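Local coordinates for N-acyl-D-glutamate deacylase (Bordetella bronchiseptica, PDB 3GIP), which catalyses the zinc-dependent hydrolysis of N-acyl-D-glutamate to D-glutamate and a carboxylate, as a member of the amidohydrolase superfamily, at residues F73-D78 / G116-F121; L279-Y284 / R353-P358. All coordinates share one frame; numbering follows the deposited sequence.

Contact 1 (F73-D78 / G116-F121)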
loop_
_atom_site.group_PDB
_atom_site.type_symbol
_atom_site.label_atom_id
_atom_site.label_comp_id
_atom_site.label_asym_id
_atom_site.label_seq_id
_atom_site.Cartn_x
_atom_site.Cartn_y
_atom_site.Cartn_z
ATOM N N PHE A 73 -7.648 -5.033 10.846
ATOM C CA PHE A 73 -7.870 -6.459 11.020
ATOM C C PHE A 73 -8.623 -6.721 12.323
ATOM O O PHE A 73 -9.206 -7.786 12.513
ATOM C CB PHE A 73 -6.523 -7.181 10.968
ATOM C CG PHE A 73 -5.708 -6.814 9.754
ATOM C CD1 PHE A 73 -6.161 -7.137 8.476
ATOM C CD2 PHE A 73 -4.535 -6.079 9.882
ATOM C CE1 PHE A 73 -5.457 -6.724 7.343
ATOM C CE2 PHE A 73 -3.820 -5.659 8.755
ATOM C CZ PHE A 73 -4.285 -5.982 7.483
ATOM N N VAL A 74 -8.622 -5.735 13.213
ATOM C CA VAL A 74 -9.342 -5.857 14.474
ATOM C C VAL A 74 -10.564 -4.930 14.457
ATOM O O VAL A 74 -11.631 -5.284 14.959
ATOM C CB VAL A 74 -8.438 -5.507 15.690
ATOM C CG1 VAL A 74 -7.975 -4.059 15.612
ATOM C CG2 VAL A 74 -9.195 -5.755 16.990
ATOM N N GLU A 75 -10.407 -3.753 13.856
ATOM C CA GLU A 75 -11.492 -2.775 13.784
ATOM C C GLU A 75 -12.589 -3.078 12.760
ATOM O O GLU A 75 -13.775 -3.037 13.089
ATOM C CB GLU A 75 -10.923 -1.380 13.506
ATOM C CG GLU A 75 -10.148 -0.781 14.665
ATOM C CD GLU A 75 -9.839 0.688 14.460
ATOM O OE1 GLU A 75 -10.738 1.420 14.005
ATOM O OE2 GLU A 75 -8.708 1.119 14.770
ATOM N N LYS A 76 -12.193 -3.363 11.524
ATOM C CA LYS A 76 -13.137 -3.652 10.443
ATOM C C LYS A 76 -12.620 -4.882 9.706
ATOM O O LYS A 76 -12.182 -4.796 8.561
ATOM C CB LYS A 76 -13.200 -2.466 9.475
ATOM C CG LYS A 76 -13.400 -1.119 10.150
ATOM C CD LYS A 76 -13.493 0.003 9.126
ATOM C CE LYS A 76 -13.699 1.352 9.802
ATOM N NZ LYS A 76 -13.824 2.454 8.805
ATOM N N PRO A 77 -12.690 -6.052 10.353
ATOM C CA PRO A 77 -12.227 -7.338 9.815
ATOM C C PRO A 77 -12.637 -7.801 8.415
ATOM O O PRO A 77 -11.957 -8.647 7.834
ATOM C CB PRO A 77 -12.656 -8.334 10.894
ATOM C CG PRO A 77 -13.879 -7.693 11.479
ATOM C CD PRO A 77 -13.452 -6.254 11.600
ATOM N N ASP A 78 -13.725 -7.268 7.867
ATOM C CA ASP A 78 -14.168 -7.704 6.539
ATOM C C ASP A 78 -13.172 -7.415 5.416
ATOM O O ASP A 78 -13.057 -8.198 4.471
ATOM C CB ASP A 78 -15.521 -7.079 6.180
ATOM C CG ASP A 78 -15.480 -5.568 6.167
ATOM O OD1 ASP A 78 -15.632 -4.957 7.247
ATOM O OD2 ASP A 78 -15.282 -4.989 5.078
ATOM N N GLY A 116 -5.942 4.941 12.658
ATOM C CA GLY A 116 -7.208 4.724 13.342
ATOM C C GLY A 116 -7.143 5.047 14.825
ATOM O O GLY A 116 -6.147 5.590 15.300
ATOM N N GLU A 117 -8.197 4.694 15.561
ATOM C CA GLU A 117 -8.271 4.972 16.995
ATOM C C GLU A 117 -7.800 3.843 17.908
ATOM O O GLU A 117 -7.487 4.080 19.075
ATOM C CB GLU A 117 -9.707 5.352 17.374
ATOM C CG GLU A 117 -10.195 6.646 16.745
ATOM C CD GLU A 117 -9.520 7.874 17.329
ATOM O OE1 GLU A 117 -9.755 8.986 16.808
ATOM O OE2 GLU A 117 -8.763 7.731 18.313
ATOM N N THR A 118 -7.753 2.621 17.389
ATOM C CA THR A 118 -7.318 1.479 18.189
ATOM C C THR A 118 -5.946 1.723 18.807
ATOM O O THR A 118 -5.003 2.098 18.111
ATOM C CB THR A 118 -7.238 0.193 17.338
ATOM O OG1 THR A 118 -8.547 -0.159 16.881
ATOM C CG2 THR A 118 -6.672 -0.958 18.158
ATOM N N PRO A 119 -5.821 1.528 20.129
ATOM C CA PRO A 119 -4.534 1.735 20.799
ATOM C C PRO A 119 -3.468 0.868 20.135
ATOM O O PRO A 119 -3.697 -0.312 19.866
ATOM C CB PRO A 119 -4.825 1.300 22.232
ATOM C CG PRO A 119 -6.256 1.701 22.405
ATOM C CD PRO A 119 -6.877 1.225 21.110
ATOM N N LEU A 120 -2.308 1.455 19.868
ATOM C CA LEU A 120 -1.230 0.720 19.220
ATOM C C LEU A 120 -0.701 -0.434 20.064
ATOM O O LEU A 120 -0.854 -0.451 21.287
ATOM C CB LEU A 120 -0.093 1.678 18.855
ATOM C CG LEU A 120 -0.489 2.757 17.840
ATOM C CD1 LEU A 120 0.726 3.587 17.453
ATOM C CD2 LEU A 120 -1.090 2.095 16.610
ATOM N N PHE A 121 -0.087 -1.403 19.394
ATOM C CA PHE A 121 0.472 -2.577 20.051
ATOM C C PHE A 121 1.862 -2.284 20.603
ATOM O O PHE A 121 2.599 -1.466 20.051
ATOM C CB PHE A 121 0.528 -3.739 19.059
ATOM C CG PHE A 121 -0.823 -4.286 18.698
ATOM C CD1 PHE A 121 -1.417 -5.276 19.475
ATOM C CD2 PHE A 121 -1.519 -3.788 17.602
ATOM C CE1 PHE A 121 -2.687 -5.765 19.164
ATOM C CE2 PHE A 121 -2.790 -4.268 17.282
ATOM C CZ PHE A 121 -3.375 -5.258 18.065
HETATM O O HOH W 1 -10.688 3.979 13.970
#

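Contact 2 (L279-Y284 / R353-P358). With FMT (formic acid), chain D.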
loop_
_atom_site.group_PDB
_atom_site.type_symbol
_atom_site.label_atom_id
_atom_site.label_comp_id
_atom_site.label_asym_id
_atom_site.label_seq_id
_atom_site.Cartn_x
_atom_site.Cartn_y
_atom_site.Cartn_z
ATOM N N LEU A 279 9.247 1.364 -6.776
ATOM C CA LEU A 279 8.322 2.424 -6.409
ATOM C C LEU A 279 6.901 1.940 -6.620
ATOM O O LEU A 279 6.677 0.827 -7.096
ATOM C CB LEU A 279 8.566 3.672 -7.269
ATOM C CG LEU A 279 8.369 3.525 -8.787
ATOM C CD1 LEU A 279 8.043 4.886 -9.385
ATOM C CD2 LEU A 279 9.610 2.947 -9.448
ATOM N N ASP A 280 5.938 2.772 -6.247
ATOM C CA ASP A 280 4.546 2.419 -6.448
ATOM C C ASP A 280 3.695 3.667 -6.596
ATOM O O ASP A 280 4.100 4.765 -6.201
ATOM C CB ASP A 280 4.027 1.520 -5.303
ATOM C CG ASP A 280 4.240 2.122 -3.920
ATOM O OD1 ASP A 280 3.527 3.079 -3.551
ATOM O OD2 ASP A 280 5.130 1.626 -3.193
ATOM N N ILE A 281 2.529 3.493 -7.206
ATOM C CA ILE A 281 1.586 4.587 -7.399
ATOM C C ILE A 281 0.160 4.073 -7.274
ATOM O O ILE A 281 -0.083 2.863 -7.279
ATOM C CB ILE A 281 1.694 5.223 -8.828
ATOM C CG1 ILE A 281 1.400 4.177 -9.914
ATOM C CG2 ILE A 281 3.059 5.833 -9.039
ATOM C CD1 ILE A 281 -0.077 4.045 -10.308
ATOM N N TYR A 282 -0.772 5.010 -7.127
ATOM C CA TYR A 282 -2.191 4.694 -7.145
ATOM C C TYR A 282 -2.593 5.474 -8.401
ATOM O O TYR A 282 -2.032 6.533 -8.687
ATOM C CB TYR A 282 -2.931 5.167 -5.879
ATOM C CG TYR A 282 -2.566 6.531 -5.358
ATOM C CD1 TYR A 282 -3.061 7.689 -5.959
ATOM C CD2 TYR A 282 -1.734 6.668 -4.249
ATOM C CE1 TYR A 282 -2.737 8.948 -5.468
ATOM C CE2 TYR A 282 -1.402 7.918 -3.749
ATOM C CZ TYR A 282 -1.906 9.055 -4.362
ATOM O OH TYR A 282 -1.576 10.293 -3.870
ATOM N N PRO A 283 -3.541 4.942 -9.183
ATOM C CA PRO A 283 -3.994 5.578 -10.427
ATOM C C PRO A 283 -4.944 6.766 -10.336
ATOM O O PRO A 283 -6.033 6.729 -10.903
ATOM C CB PRO A 283 -4.607 4.407 -11.181
ATOM C CG PRO A 283 -5.289 3.660 -10.067
ATOM C CD PRO A 283 -4.238 3.662 -8.965
ATOM N N TYR A 284 -4.518 7.823 -9.643
ATOM C CA TYR A 284 -5.329 9.031 -9.477
ATOM C C TYR A 284 -4.429 10.261 -9.410
ATOM O O TYR A 284 -3.308 10.192 -8.899
ATOM C CB TYR A 284 -6.149 8.967 -8.186
ATOM C CG TYR A 284 -7.036 7.753 -8.052
ATOM C CD1 TYR A 284 -8.397 7.809 -8.363
ATOM C CD2 TYR A 284 -6.520 6.550 -7.579
ATOM C CE1 TYR A 284 -9.219 6.691 -8.195
ATOM C CE2 TYR A 284 -7.327 5.431 -7.417
ATOM C CZ TYR A 284 -8.673 5.505 -7.721
ATOM O OH TYR A 284 -9.470 4.401 -7.527
ATOM N N ARG A 353 2.843 7.855 -16.724
ATOM C CA ARG A 353 4.232 7.631 -17.122
ATOM C C ARG A 353 5.026 6.977 -15.997
ATOM O O ARG A 353 5.881 6.123 -16.240
ATOM C CB ARG A 353 4.919 8.946 -17.508
ATOM C CG ARG A 353 4.406 9.586 -18.783
ATOM C CD ARG A 353 5.427 10.585 -19.323
ATOM N NE ARG A 353 5.686 11.693 -18.404
ATOM C CZ ARG A 353 4.899 12.758 -18.268
ATOM N NH1 ARG A 353 3.797 12.867 -18.995
ATOM N NH2 ARG A 353 5.211 13.718 -17.405
ATOM N N ILE A 354 4.752 7.393 -14.766
ATOM C CA ILE A 354 5.444 6.832 -13.615
ATOM C C ILE A 354 5.080 5.357 -13.488
ATOM O O ILE A 354 5.948 4.518 -13.242
ATOM C CB ILE A 354 5.064 7.584 -12.321
ATOM C CG1 ILE A 354 5.591 9.018 -12.401
ATOM C CG2 ILE A 354 5.652 6.868 -11.100
ATOM C CD1 ILE A 354 5.127 9.912 -11.269
ATOM N N PHE A 355 3.803 5.038 -13.678
ATOM C CA PHE A 355 3.364 3.653 -13.590
ATOM C C PHE A 355 4.076 2.788 -14.627
ATOM O O PHE A 355 4.347 1.615 -14.386
ATOM C CB PHE A 355 1.850 3.540 -13.794
ATOM C CG PHE A 355 1.354 2.121 -13.816
ATOM C CD1 PHE A 355 1.602 1.272 -12.739
ATOM C CD2 PHE A 355 0.683 1.616 -14.925
ATOM C CE1 PHE A 355 1.191 -0.060 -12.769
ATOM C CE2 PHE A 355 0.267 0.285 -14.963
ATOM C CZ PHE A 355 0.524 -0.552 -13.884
ATOM N N GLN A 356 4.384 3.367 -15.782
ATOM C CA GLN A 356 5.060 2.615 -16.829
ATOM C C GLN A 356 6.494 2.242 -16.477
ATOM O O GLN A 356 7.076 1.359 -17.105
ATOM C CB GLN A 356 5.034 3.398 -18.142
ATOM C CG GLN A 356 3.660 3.438 -18.777
ATOM C CD GLN A 356 3.649 4.193 -20.089
ATOM O OE1 GLN A 356 4.022 5.363 -20.144
ATOM N NE2 GLN A 356 3.219 3.524 -21.154
ATOM N N HIS A 357 7.075 2.903 -15.479
ATOM C CA HIS A 357 8.444 2.577 -15.103
ATOM C C HIS A 357 8.501 1.090 -14.752
ATOM O O HIS A 357 7.630 0.580 -14.048
ATOM C CB HIS A 357 8.898 3.424 -13.914
ATOM C CG HIS A 357 10.338 3.228 -13.560
ATOM N ND1 HIS A 357 10.795 2.110 -12.893
ATOM C CD2 HIS A 357 11.435 3.968 -13.849
ATOM C CE1 HIS A 357 12.109 2.169 -12.789
ATOM N NE2 HIS A 357 12.524 3.286 -13.362
ATOM N N PRO A 358 9.533 0.379 -15.237
ATOM C CA PRO A 358 9.705 -1.057 -14.991
ATOM C C PRO A 358 9.628 -1.536 -13.543
ATOM O O PRO A 358 9.272 -2.690 -13.291
ATOM C CB PRO A 358 11.069 -1.354 -15.617
ATOM C CG PRO A 358 11.145 -0.368 -16.743
ATOM C CD PRO A 358 10.624 0.893 -16.085
HETATM C C FMT D . -0.650 10.520 -0.654
HETATM O O1 FMT D . -1.851 10.459 -0.555
HETATM O O2 FMT D . -0.065 10.222 -1.818
#

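Contact 1 (F73-D78 / G116-F121)
E75, at the end of the short helix 72-75, reaches tip to tip toward T118 and brings its carboxylate to the loop that runs from strand 87-92 to helix 124-133. CG lies beside the backbone N (chi1 -70°), and the chain runs on extended to CD. Of the two carboxylate oxygens, OE2 meets the loop directly and OE1 through water. OE2 accepts the backbone N-H of T118, with N 3.2 Å from OE2 and an N-H...O angle of 150°; the N-H comes from above the carboxylate plane, 49° out of it. The modelled hydroxyl OG1 of T118 faces the same OE2, but at a doubtfully short distance: it sits too close to the E75 side chain, and the separation carries little weight. The other oxygen works through solvent: a water donates to E75 OE1 at 2.6 Å and accepts from the backbone N of E117 at 3.0 Å. The CA of G116, the residue before, is 4.2 Å from E75 OE2. The backbone angles of G116 would press a CB against the preceding carbonyl oxygen, which suits a residue without a side chain. V74 CG1 comes near the T118 hydroxyl, whose position is uncertain, while F73, which does not touch residues 116-121, packs on Y127 and L131 of helix 124-133. One carboxylate thus serves two successive amides of an irregular loop, T118 directly and E117 through water, a polar tie at the protein surface whose strength probably depends on E75 being ionised.

Contact 2 (L279-Y284 / R353-P358)
I281, the last residue of strand 277-281, packs against I354 and F355 of helix 348-356. Its CB points toward the helix and branches there. The CG2 methyl, beside the backbone N, meets I354 CG2 at 3.5 Å, tighter than usual for two carbons. The other branch starts at CG1, which lies between the backbone N and the carbonyl carbon (chi1 60°) and comes 4.0 Å from F355 CB. CD1, at the tip, lies 4.0 Å from F355 CB and also near ring atom CD1, approaching the ring obliquely; the two side chains cross at about a right angle. This is the strand-to-helix layer of the TIM-barrel-like amidohydrolase fold: strand 277-281 pairs in parallel with strand 360-362, which follows helix 348-356 in the chain, and the helix covers the outer side of the pair. Two residues earlier, L279 also points outward. Its CD1 meets the same I354 CG2 at 3.5 Å, and CD2 stands 3.7 Å from ND1 of H357. The H357 ring carries P358 CD over one face and is anchored at both nitrogens, NE2 to D268 and ND1 to the backbone N of C359. D280 points away from the helix, and its OD1 accepts the backbone N-H of H248, a zinc ligand. Y282 OH donates at 2.5 Å to O2, at the ring edge, of a formate probably from the crystallisation liquor, also bound by K250, R376 and S288.

How the contacts relate
Contact 1 closes before contact 2 opens along the chain, and the two lie on opposite sides of the chain's centre, their centres 29 Å apart and their nearest atoms about 16 Å apart. They share no helix or strand, but both belong to the barrel-like part of the fold: contact 1 joins helix 72-75, after strand 57-64, to the loop after strand 87-92, while contact 2 sets strand 277-281 against helix 348-356. The first is polar, partly water-mediated and at the surface; the second is buried and apolar. In contact 2 the I281 side chain is about 12 Å from the zinc ion.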